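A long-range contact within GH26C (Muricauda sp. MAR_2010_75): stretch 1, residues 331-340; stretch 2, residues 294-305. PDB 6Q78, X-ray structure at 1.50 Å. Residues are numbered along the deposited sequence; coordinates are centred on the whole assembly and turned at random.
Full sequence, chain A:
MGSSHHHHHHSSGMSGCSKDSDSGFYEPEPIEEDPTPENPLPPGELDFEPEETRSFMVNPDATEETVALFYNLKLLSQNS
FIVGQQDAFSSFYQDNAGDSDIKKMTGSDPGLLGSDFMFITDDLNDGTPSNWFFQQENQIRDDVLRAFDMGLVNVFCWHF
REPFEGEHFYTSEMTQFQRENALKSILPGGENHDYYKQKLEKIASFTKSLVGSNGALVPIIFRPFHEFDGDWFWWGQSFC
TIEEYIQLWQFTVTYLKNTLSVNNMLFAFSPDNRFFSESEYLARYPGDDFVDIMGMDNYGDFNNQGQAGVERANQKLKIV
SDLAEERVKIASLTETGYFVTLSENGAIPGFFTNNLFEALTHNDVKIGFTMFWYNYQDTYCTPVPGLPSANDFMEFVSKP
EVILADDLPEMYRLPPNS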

# COMPACT_ATOMS: atom_id res chain seq x y z
N ALA A 331 3.69 -8.98 -6.89
CA ALA A 331 2.48 -9.25 -6.11
C ALA A 331 2.66 -8.80 -4.65
O ALA A 331 3.79 -8.70 -4.14
CB ALA A 331 2.12 -10.73 -6.16
N SER A 332 1.53 -8.52 -3.98
CA SER A 332 1.61 -8.06 -2.59
C SER A 332 0.29 -8.26 -1.88
O SER A 332 -0.78 -8.15 -2.49
CB SER A 332 2.00 -6.56 -2.50
OG SER A 332 1.76 -6.02 -1.19
N LEU A 333 0.37 -8.58 -0.58
CA LEU A 333 -0.79 -8.42 0.31
C LEU A 333 -0.63 -7.03 0.90
O LEU A 333 0.07 -6.80 1.89
CB LEU A 333 -0.79 -9.52 1.38
CG LEU A 333 -1.94 -9.46 2.40
CD1 LEU A 333 -3.31 -9.63 1.69
CD2 LEU A 333 -1.73 -10.61 3.45
N THR A 334 -1.30 -6.05 0.28
CA THR A 334 -1.03 -4.64 0.57
C THR A 334 -1.59 -4.14 1.91
O THR A 334 -1.11 -3.13 2.42
CB THR A 334 -1.47 -3.72 -0.60
OG1 THR A 334 -2.75 -4.14 -1.09
CG2 THR A 334 -0.51 -3.83 -1.75
N GLU A 335 -2.57 -4.82 2.51
CA GLU A 335 -3.04 -4.52 3.86
C GLU A 335 -3.48 -5.83 4.45
O GLU A 335 -4.18 -6.61 3.79
CB GLU A 335 -4.31 -3.66 3.91
CG GLU A 335 -4.06 -2.22 3.55
CD GLU A 335 -5.26 -1.36 3.87
OE1 GLU A 335 -5.98 -1.64 4.86
OE2 GLU A 335 -5.46 -0.34 3.13
N THR A 336 -3.13 -6.05 5.73
CA THR A 336 -3.64 -7.19 6.47
C THR A 336 -3.50 -6.91 7.96
O THR A 336 -3.01 -5.85 8.38
CB THR A 336 -2.92 -8.49 6.06
OG1 THR A 336 -3.67 -9.63 6.52
CG2 THR A 336 -1.49 -8.50 6.63
N GLY A 337 -3.97 -7.86 8.75
CA GLY A 337 -3.90 -7.74 10.19
C GLY A 337 -5.12 -8.34 10.85
O GLY A 337 -6.15 -8.60 10.22
N TYR A 338 -4.98 -8.61 12.13
CA TYR A 338 -6.09 -8.97 13.01
C TYR A 338 -6.05 -7.98 14.16
O TYR A 338 -5.09 -7.99 14.94
CB TYR A 338 -5.98 -10.40 13.53
CG TYR A 338 -7.12 -10.71 14.48
CD1 TYR A 338 -8.41 -10.84 14.00
CD2 TYR A 338 -6.91 -10.86 15.85
CE1 TYR A 338 -9.46 -11.09 14.86
CE2 TYR A 338 -7.97 -11.13 16.71
CZ TYR A 338 -9.24 -11.23 16.19
OH TYR A 338 -10.32 -11.49 17.02
N PHE A 339 -7.05 -7.12 14.25
CA PHE A 339 -7.05 -6.04 15.24
C PHE A 339 -7.48 -6.56 16.61
O PHE A 339 -8.53 -7.20 16.74
CB PHE A 339 -7.98 -4.91 14.81
CG PHE A 339 -7.56 -4.17 13.57
CD1 PHE A 339 -6.59 -3.19 13.63
CD2 PHE A 339 -8.19 -4.42 12.37
CE1 PHE A 339 -6.23 -2.48 12.48
CE2 PHE A 339 -7.83 -3.73 11.22
CZ PHE A 339 -6.85 -2.76 11.27
N VAL A 340 -6.67 -6.26 17.63
CA VAL A 340 -6.91 -6.68 19.00
C VAL A 340 -7.17 -5.44 19.84
O VAL A 340 -6.37 -4.51 19.85
CB VAL A 340 -5.71 -7.46 19.57
CG1 VAL A 340 -5.93 -7.80 21.04
CG2 VAL A 340 -5.47 -8.72 18.77
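Stretch 2 (294-305) MGMDNYGDFNNQ

Stretch 2 is already in a beta strand at Met-294 and runs parallel to the strand at 331-334. The N-to-C directions differ by 26°, the signed crossing angle is -26°, and the axes approach to 4.5 Å. Ala-331 pairs with Met-294, CA to CA 4.8 Å. Further along, Glu-335 CA, at the corner of stretch 1, lies 4.6 Å from Asp-297 CA.

Backbone bonds alternate between the strands. Ser-332 N donates to Met-294 O at 3.0 Å. Met-296 N donates to Ser-332 O at 3.2 Å. Thr-334 N donates to Met-296 O at 2.8 Å. Asn-298 N donates to Glu-335 O at 2.9 Å, the straightest of the four at 168°.

Side chains continue the pairing. Thr-334 OG1 donates to Asp-297 OD1 at 2.7 Å. Thr-336 OG1 donates to Asn-298 O at 2.8 Å. Tyr-299 OH donates to Glu-335 OE1 at 2.5 Å. Asp-297 OD2 and Glu-335 OE2 are 3.3 Å apart; both are acceptors of like charge, and both find hydrogen bonds elsewhere in the structure.

At Gly-295 there is no side chain. An ideal CB there would clash with Thr-334 CG2, at 2.7 Å.

Beyond the strand, Tyr-299 lays one ring face over Thr-336 CA. Its ring is nearly parallel to that of Phe-339 but slid aside, with centroids 5.5 Å apart. Water 1 donates to Tyr-299 O and to Gly-337 O, each 2.8 Å from its oxygen, and so bridges the two carbonyls.

A 3-10 segment, 300-302, follows. Asn-298 braces it: Asp-301 N donates to Asn-298 OD1 at 3.0 Å, and Asn-298 ND2 donates to Asp-301 OD2 at 2.8 Å. The CA-to-CB bond of Phe-302 points toward stretch 1. Its CE2 lies 3.4 Å from Thr-336 OG1.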

# COMPACT_ATOMS: atom_id res chain seq x y z
N MET A 294 0.50 -5.78 -8.33
CA MET A 294 -0.81 -6.41 -8.19
C MET A 294 -0.96 -6.76 -6.72
O MET A 294 -0.25 -7.64 -6.21
CB MET A 294 -0.90 -7.67 -9.05
CG MET A 294 -1.12 -7.35 -10.50
SD MET A 294 -1.02 -8.83 -11.50
CE MET A 294 -2.09 -8.28 -12.85
N GLY A 295 -1.88 -6.08 -6.05
CA GLY A 295 -2.10 -6.30 -4.63
C GLY A 295 -3.51 -6.77 -4.31
O GLY A 295 -4.38 -6.91 -5.18
N MET A 296 -3.71 -7.06 -3.04
CA MET A 296 -5.04 -7.22 -2.46
C MET A 296 -4.93 -6.90 -0.98
O MET A 296 -3.86 -7.04 -0.37
CB MET A 296 -5.61 -8.64 -2.64
CG MET A 296 -4.80 -9.66 -1.83
SD MET A 296 -5.52 -11.32 -1.91
CE MET A 296 -7.18 -11.02 -1.19
N ASP A 297 -6.04 -6.44 -0.42
CA ASP A 297 -6.19 -6.26 1.02
C ASP A 297 -7.00 -7.42 1.59
O ASP A 297 -7.98 -7.88 0.98
CB ASP A 297 -6.87 -4.94 1.35
CG ASP A 297 -6.05 -3.74 0.91
OD1 ASP A 297 -4.90 -3.96 0.50
OD2 ASP A 297 -6.54 -2.60 1.02
N ASN A 298 -6.60 -7.93 2.75
CA ASN A 298 -7.37 -9.02 3.34
C ASN A 298 -7.30 -8.97 4.86
O ASN A 298 -6.30 -9.41 5.46
CB ASN A 298 -6.90 -10.36 2.81
CG ASN A 298 -7.95 -11.46 3.00
OD1 ASN A 298 -8.91 -11.28 3.76
ND2 ASN A 298 -7.78 -12.60 2.29
N TYR A 299 -8.38 -8.50 5.48
CA TYR A 299 -8.62 -8.70 6.90
C TYR A 299 -9.68 -9.77 7.14
O TYR A 299 -9.57 -10.53 8.11
CB TYR A 299 -9.14 -7.40 7.53
CG TYR A 299 -8.20 -6.21 7.36
CD1 TYR A 299 -8.25 -5.41 6.21
CD2 TYR A 299 -7.22 -5.94 8.32
CE1 TYR A 299 -7.39 -4.30 6.09
CE2 TYR A 299 -6.35 -4.89 8.18
CZ TYR A 299 -6.46 -4.07 7.07
OH TYR A 299 -5.58 -2.99 6.95
N GLY A 300 -10.68 -9.86 6.27
CA GLY A 300 -11.83 -10.70 6.56
C GLY A 300 -11.51 -12.17 6.71
O GLY A 300 -12.07 -12.85 7.57
N ASP A 301 -10.58 -12.69 5.87
CA ASP A 301 -10.30 -14.12 5.97
C ASP A 301 -9.48 -14.47 7.20
O ASP A 301 -9.42 -15.65 7.57
CB ASP A 301 -9.64 -14.63 4.70
CG ASP A 301 -10.57 -14.57 3.50
OD1 ASP A 301 -11.79 -14.81 3.68
OD2 ASP A 301 -10.08 -14.27 2.39
N PHE A 302 -8.95 -13.46 7.89
CA PHE A 302 -8.20 -13.64 9.12
C PHE A 302 -9.00 -13.31 10.38
O PHE A 302 -8.50 -13.50 11.49
CB PHE A 302 -6.91 -12.80 9.08
CG PHE A 302 -5.94 -13.23 8.00
CD1 PHE A 302 -5.32 -14.47 8.06
CD2 PHE A 302 -5.67 -12.40 6.92
CE1 PHE A 302 -4.44 -14.87 7.07
CE2 PHE A 302 -4.78 -12.80 5.93
CZ PHE A 302 -4.15 -14.05 6.02
N ASN A 303 -10.25 -12.88 10.24
CA ASN A 303 -11.00 -12.37 11.40
C ASN A 303 -11.72 -13.52 12.10
O ASN A 303 -12.92 -13.75 11.94
CB ASN A 303 -11.96 -11.27 10.98
CG ASN A 303 -12.51 -10.51 12.19
OD1 ASN A 303 -12.40 -10.98 13.31
ND2 ASN A 303 -13.09 -9.33 11.95
N ASN A 304 -10.94 -14.29 12.87
CA ASN A 304 -11.46 -15.44 13.61
C ASN A 304 -12.22 -16.40 12.70
O ASN A 304 -13.33 -16.83 13.01
CB ASN A 304 -12.39 -15.02 14.75
CG ASN A 304 -11.73 -14.19 15.79
OD1 ASN A 304 -12.02 -12.99 15.92
ND2 ASN A 304 -10.88 -14.81 16.59
N GLN A 305 -11.64 -16.71 11.54
CA GLN A 305 -12.27 -17.59 10.56
C GLN A 305 -11.59 -18.96 10.50
O GLN A 305 -11.92 -19.76 9.61
CB GLN A 305 -12.25 -16.94 9.18
CG GLN A 305 -12.98 -15.60 9.08
CD GLN A 305 -14.48 -15.73 9.13
OE1 GLN A 305 -15.13 -15.99 8.10
NE2 GLN A 305 -15.05 -15.56 10.31
O HOH W 1 -8.63 -9.76 10.62